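Putative ABC transporter amino acid-binding protein (Sinorhizobium meliloti, PDB 2Q88) binds the compatible solute ectoine between its two lobes and probably delivers it to an ABC transporter for uptake as an osmoprotectant. Local coordinates at residues A125-G131 and D147-V152; G13-I19 and V51-S57. All coordinates share one frame. Numbering follows the deposited sequence.

Contact 1 of 2, residues A125-G131 and D147-V152; sequences AKIGAPG and DRVIVV
Two short parallel strands, 127-129 and 149-151, run side by side with their axes 4.7 Å apart at closest approach and crossing at -36°. The register pairs I127 with V149, G128 with I150 and A129 with V151; D147 and R148 end a 3-10 segment before the extended strand 149-151.

The main-chain ladder zigzags in the usual parallel way: I127 N donates to R148 O (2.9 Å), I150 N to I127 O (2.8 Å), A129 N to I150 O (3.0 Å) and V152 N to A129 O (2.9 Å). CA-H...O contacts fill the gaps, the shortest from G128 CA to I150 O at 3.2 Å. Past the last direct bond G131 N is 4.4 Å from V152 O, and a water 2.8 Å from each bridges them.

Among the side chains, R148 (chi1 m, chi2 t, chi3 m) curls back so that NH1 meets A125 O at 2.9 Å; its guanidinium also bonds I119 O and A120 O of helix 116-121.

Apolar packing pairs I127 CG2 with V149 CG2 at 4.1 Å. On the other face V152 CG2 lies 3.7 Å from G128 CA, where a beta carbon on residue 128 would clash.

Helix 134-141 links the strands in a beta-alpha-beta unit and packs on V149. Strand 169-173 takes the other edge of 127-129, helix 116-121 lies against I127, and P130, just beyond the strand, touches the bound ectoine.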
loop_
_atom_site.group_PDB
_atom_site.type_symbol
_atom_site.label_atom_id
_atom_site.label_comp_id
_atom_site.label_asym_id
_atom_site.label_seq_id
_atom_site.Cartn_x
_atom_site.Cartn_y
_atom_site.Cartn_z
ATOM N N ALA A 125 -17.956 17.331 -7.364
ATOM C CA ALA A 125 -16.967 16.723 -6.470
ATOM C C ALA A 125 -15.810 16.081 -7.217
ATOM O O ALA A 125 -16.005 15.226 -8.083
ATOM C CB ALA A 125 -17.628 15.699 -5.550
ATOM N N LYS A 126 -14.605 16.499 -6.878
ATOM C CA LYS A 126 -13.423 15.862 -7.426
ATOM C C LYS A 126 -12.685 15.162 -6.301
ATOM O O LYS A 126 -12.486 15.739 -5.226
ATOM C CB LYS A 126 -12.527 16.881 -8.124
ATOM C CG LYS A 126 -13.106 17.421 -9.421
ATOM C CD LYS A 126 -12.109 18.294 -10.157
ATOM C CE LYS A 126 -12.775 18.958 -11.362
ATOM N NZ LYS A 126 -11.947 20.060 -11.912
ATOM N N ILE A 127 -12.270 13.927 -6.553
ATOM C CA ILE A 127 -11.466 13.185 -5.582
ATOM C C ILE A 127 -10.028 12.997 -6.055
ATOM O O ILE A 127 -9.794 12.613 -7.202
ATOM C CB ILE A 127 -12.118 11.823 -5.254
ATOM C CG1 ILE A 127 -11.182 10.974 -4.373
ATOM C CG2 ILE A 127 -12.502 11.054 -6.538
ATOM C CD1 ILE A 127 -11.891 9.915 -3.556
ATOM N N GLY A 128 -9.074 13.262 -5.167
ATOM C CA GLY A 128 -7.669 13.005 -5.460
ATOM C C GLY A 128 -7.285 11.650 -4.917
ATOM O O GLY A 128 -7.746 11.245 -3.852
ATOM N N ALA A 129 -6.431 10.937 -5.645
ATOM C CA ALA A 129 -6.032 9.589 -5.241
ATOM C C ALA A 129 -4.780 9.183 -6.002
ATOM O O ALA A 129 -4.558 9.657 -7.116
ATOM C CB ALA A 129 -7.155 8.602 -5.527
ATOM N N PRO A 130 -3.972 8.297 -5.427
ATOM C CA PRO A 130 -2.785 7.812 -6.137
ATOM C C PRO A 130 -3.161 7.059 -7.413
ATOM O O PRO A 130 -4.112 6.279 -7.419
ATOM C CB PRO A 130 -2.095 6.902 -5.117
ATOM C CG PRO A 130 -3.122 6.579 -4.101
ATOM C CD PRO A 130 -4.083 7.737 -4.067
ATOM N N GLY A 131 -2.436 7.327 -8.495
ATOM C CA GLY A 131 -2.681 6.682 -9.781
ATOM C C GLY A 131 -2.382 5.198 -9.699
ATOM O O GLY A 131 -1.340 4.800 -9.173
ATOM N N ASP A 147 -12.644 12.116 -15.344
ATOM C CA ASP A 147 -12.188 13.499 -15.213
ATOM C C ASP A 147 -12.410 14.122 -13.822
ATOM O O ASP A 147 -11.917 15.218 -13.550
ATOM C CB ASP A 147 -12.731 14.383 -16.345
ATOM C CG ASP A 147 -14.253 14.495 -16.351
ATOM O OD1 ASP A 147 -14.937 14.001 -15.428
ATOM O OD2 ASP A 147 -14.866 15.074 -17.273
ATOM N N ARG A 148 -13.123 13.411 -12.948
ATOM C CA ARG A 148 -13.290 13.838 -11.551
ATOM C C ARG A 148 -12.496 12.974 -10.571
ATOM O O ARG A 148 -12.558 13.187 -9.360
ATOM C CB ARG A 148 -14.770 13.849 -11.150
ATOM C CG ARG A 148 -15.609 14.818 -11.944
ATOM C CD ARG A 148 -16.842 15.280 -11.212
ATOM N NE ARG A 148 -18.011 14.419 -11.397
ATOM C CZ ARG A 148 -18.571 13.658 -10.454
ATOM N NH1 ARG A 148 -18.055 13.587 -9.227
ATOM N NH2 ARG A 148 -19.654 12.946 -10.747
ATOM N N VAL A 149 -11.758 11.998 -11.098
ATOM C CA VAL A 149 -10.801 11.237 -10.303
ATOM C C VAL A 149 -9.409 11.732 -10.683
ATOM O O VAL A 149 -8.930 11.472 -11.777
ATOM C CB VAL A 149 -10.930 9.705 -10.488
ATOM C CG1 VAL A 149 -9.942 8.971 -9.559
ATOM C CG2 VAL A 149 -12.333 9.251 -10.182
ATOM N N ILE A 150 -8.795 12.475 -9.767
ATOM C CA ILE A 150 -7.610 13.257 -10.055
ATOM C C ILE A 150 -6.384 12.548 -9.493
ATOM O O ILE A 150 -6.312 12.275 -8.301
ATOM C CB ILE A 150 -7.744 14.673 -9.414
ATOM C CG1 ILE A 150 -9.058 15.374 -9.824
ATOM C CG2 ILE A 150 -6.484 15.522 -9.645
ATOM C CD1 ILE A 150 -9.325 15.482 -11.334
ATOM N N VAL A 151 -5.425 12.230 -10.351
ATOM C CA VAL A 151 -4.225 11.537 -9.878
ATOM C C VAL A 151 -3.426 12.477 -8.973
ATOM O O VAL A 151 -3.227 13.644 -9.314
ATOM C CB VAL A 151 -3.370 11.040 -11.051
ATOM C CG1 VAL A 151 -2.076 10.400 -10.558
ATOM C CG2 VAL A 151 -4.181 10.046 -11.928
ATOM N N VAL A 152 -2.983 11.965 -7.824
ATOM C CA VAL A 152 -2.148 12.719 -6.872
ATOM C C VAL A 152 -0.869 11.905 -6.617
ATOM O O VAL A 152 -0.965 10.765 -6.161
ATOM C CB VAL A 152 -2.918 12.970 -5.534
ATOM C CG1 VAL A 152 -1.999 13.556 -4.456
ATOM C CG2 VAL A 152 -4.089 13.898 -5.765
HETATM O O HOH W 1 -0.047 8.683 -7.835
#

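Contact 2 of 2, residues G13-I19 and V51-S57; sequences GFARIAI and VADVVAS. With CD (cadmium ion), chain E.
This is a parallel strand pair at one side of a parallel sheet in which 14-19 lies between the outer strand 53-58 and 75-76. The axes of 14-19 and 53-57 approach to 4.5 Å and cross at -26°, in the register A15-V54, R16-V55, I17-A56 and A18-S57.

Hydrogen bonds run the length of the pair: A15 N to D53 O (3.2 Å), V55 N to A15 O (2.8 Å), I17 N to V55 O, S57 N to I17 O and I19 N to S57 O (each 2.9 Å). A weak bond from D53 N to G13 O (3.2 Å) lies at the N-terminal end of this ladder. G13, the first residue after helix 5-12, has a positive phi of 102°, where a beta carbon would jam against the preceding carbonyl, and F14 then takes up an extended backbone.

The face with A15, I17, V54 and A56 is apolar. I17, with chi1 p and chi2 t, brings CD1 to 3.8 Å from V54 CB and CG1 to 3.8 Å from A56 CB; F46 of helix 37-48 packs on A15 and V54. V51 CG1 sits 4.3 Å from A15 CB, and the V51 side chain also packs on L6 and L9 of helix 5-12.

On the other face F14 (chi1 p) sets CD1 3.6 Å from V55 CG2. Beyond it S57 OG binds cadmium at 2.5 Å and a water lies 2.4 Å from the metal; H73, through NE2, is the other protein ligand. R16 NH1 weakly bonds that water at 2.8 Å.

A central first strand with the second and third on its two sides, order 2-1-3, is the start of the alpha/beta lobe of periplasmic solute-binding proteins.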
loop_
_atom_site.group_PDB
_atom_site.type_symbol
_atom_site.label_atom_id
_atom_site.label_comp_id
_atom_site.label_asym_id
_atom_site.label_seq_id
_atom_site.Cartn_x
_atom_site.Cartn_y
_atom_site.Cartn_z
ATOM N N GLY A 13 23.850 -9.690 -2.803
ATOM C CA GLY A 13 23.952 -8.976 -1.540
ATOM C C GLY A 13 22.731 -8.145 -1.181
ATOM O O GLY A 13 22.670 -7.581 -0.085
ATOM N N PHE A 14 21.778 -8.038 -2.111
ATOM C CA PHE A 14 20.578 -7.207 -1.914
ATOM C C PHE A 14 19.428 -7.609 -2.817
ATOM O O PHE A 14 19.644 -8.186 -3.885
ATOM C CB PHE A 14 20.885 -5.701 -2.112
ATOM C CG PHE A 14 21.354 -5.342 -3.502
ATOM C CD1 PHE A 14 20.439 -4.981 -4.490
ATOM C CD2 PHE A 14 22.709 -5.364 -3.819
ATOM C CE1 PHE A 14 20.861 -4.657 -5.783
ATOM C CE2 PHE A 14 23.150 -5.035 -5.102
ATOM C CZ PHE A 14 22.223 -4.682 -6.091
ATOM N N ALA A 15 18.213 -7.285 -2.367
ATOM C CA ALA A 15 17.003 -7.350 -3.181
ATOM C C ALA A 15 16.580 -5.937 -3.548
ATOM O O ALA A 15 16.689 -5.022 -2.733
ATOM C CB ALA A 15 15.871 -8.041 -2.399
ATOM N N ARG A 16 16.105 -5.760 -4.774
ATOM C CA ARG A 16 15.527 -4.487 -5.198
ATOM C C ARG A 16 14.036 -4.507 -4.889
ATOM O O ARG A 16 13.322 -5.407 -5.337
ATOM C CB ARG A 16 15.719 -4.261 -6.693
ATOM C CG ARG A 16 17.160 -4.191 -7.140
ATOM C CD ARG A 16 17.304 -4.163 -8.641
ATOM N NE ARG A 16 18.706 -4.165 -9.036
ATOM C CZ ARG A 16 19.438 -3.074 -9.173
ATOM N NH1 ARG A 16 18.898 -1.876 -8.947
ATOM N NH2 ARG A 16 20.716 -3.174 -9.537
ATOM N N ILE A 17 13.573 -3.519 -4.133
ATOM C CA ILE A 17 12.157 -3.452 -3.742
ATOM C C ILE A 17 11.506 -2.176 -4.276
ATOM O O ILE A 17 12.163 -1.148 -4.423
ATOM C CB ILE A 17 11.977 -3.598 -2.192
ATOM C CG1 ILE A 17 12.654 -2.442 -1.430
ATOM C CG2 ILE A 17 12.479 -4.988 -1.712
ATOM C CD1 ILE A 17 12.484 -2.452 0.107
ATOM N N ALA A 18 10.212 -2.243 -4.565
ATOM C CA ALA A 18 9.486 -1.076 -5.035
ATOM C C ALA A 18 8.640 -0.548 -3.889
ATOM O O ALA A 18 7.944 -1.327 -3.232
ATOM C CB ALA A 18 8.624 -1.437 -6.226
ATOM N N ILE A 19 8.730 0.767 -3.646
ATOM C CA ILE A 19 7.960 1.465 -2.607
ATOM C C ILE A 19 7.348 2.759 -3.166
ATOM O O ILE A 19 7.686 3.170 -4.271
ATOM C CB ILE A 19 8.853 1.811 -1.394
ATOM C CG1 ILE A 19 9.898 2.876 -1.762
ATOM C CG2 ILE A 19 9.513 0.555 -0.824
ATOM C CD1 ILE A 19 10.502 3.573 -0.542
ATOM N N VAL A 51 20.063 -12.461 2.529
ATOM C CA VAL A 51 20.192 -11.309 1.625
ATOM C C VAL A 51 20.363 -10.088 2.516
ATOM O O VAL A 51 19.401 -9.648 3.144
ATOM C CB VAL A 51 18.950 -11.144 0.711
ATOM C CG1 VAL A 51 19.070 -9.907 -0.166
ATOM C CG2 VAL A 51 18.717 -12.396 -0.147
ATOM N N ALA A 52 21.582 -9.549 2.548
ATOM C CA ALA A 52 22.037 -8.585 3.568
ATOM C C ALA A 52 21.373 -7.196 3.569
ATOM O O ALA A 52 21.370 -6.507 4.598
ATOM C CB ALA A 52 23.558 -8.427 3.485
ATOM N N ASP A 53 20.840 -6.772 2.424
ATOM C CA ASP A 53 20.246 -5.436 2.309
ATOM C C ASP A 53 19.059 -5.433 1.362
ATOM O O ASP A 53 18.871 -6.375 0.591
ATOM C CB ASP A 53 21.291 -4.434 1.806
ATOM C CG ASP A 53 21.115 -3.038 2.409
ATOM O OD1 ASP A 53 19.998 -2.693 2.864
ATOM O OD2 ASP A 53 22.060 -2.219 2.490
ATOM N N VAL A 54 18.259 -4.370 1.446
ATOM C CA VAL A 54 17.239 -4.074 0.442
ATOM C C VAL A 54 17.595 -2.733 -0.198
ATOM O O VAL A 54 18.152 -1.851 0.463
ATOM C CB VAL A 54 15.780 -4.083 1.010
ATOM C CG1 VAL A 54 15.343 -5.507 1.362
ATOM C CG2 VAL A 54 15.620 -3.156 2.231
ATOM N N VAL A 55 17.336 -2.610 -1.494
ATOM C CA VAL A 55 17.597 -1.378 -2.233
ATOM C C VAL A 55 16.252 -0.903 -2.787
ATOM O O VAL A 55 15.660 -1.576 -3.631
ATOM C CB VAL A 55 18.655 -1.605 -3.349
ATOM C CG1 VAL A 55 18.719 -0.422 -4.317
ATOM C CG2 VAL A 55 20.044 -1.849 -2.732
ATOM N N ALA A 56 15.759 0.228 -2.282
ATOM C CA ALA A 56 14.407 0.693 -2.619
ATOM C C ALA A 56 14.346 1.712 -3.758
ATOM O O ALA A 56 15.159 2.647 -3.827
ATOM C CB ALA A 56 13.700 1.229 -1.391
ATOM N N SER A 57 13.380 1.503 -4.651
ATOM C CA SER A 57 13.059 2.422 -5.744
ATOM C C SER A 57 11.659 2.993 -5.478
ATOM O O SER A 57 10.742 2.228 -5.181
ATOM C CB SER A 57 13.034 1.665 -7.079
ATOM O OG SER A 57 14.345 1.300 -7.542
HETATM CD CD CD E . 14.606 0.715 -10.013
HETATM O O HOH W 2 16.580 -0.335 -9.277
#

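From the N terminus, the chain leaves helix 5-12, lays down strand 14-19 and returns after a 31-residue excursion through helix 37-48 to close contact 2. Only later, past the long strand 98-106, does contact 1 close a shorter loop, with 15 intervening residues that include helix 134-141. The two loops therefore follow in series, without nesting or crossing. They build separate sheets on opposite sides of the chain's centre, with centres 31 Å apart and nearest atoms about 10 Å apart. The cleft lies between them: E60 and Y61, just beyond strand 53-58, reach V151 and P130 of contact 1 respectively, and Y61 and P130 both line the ectoine pocket.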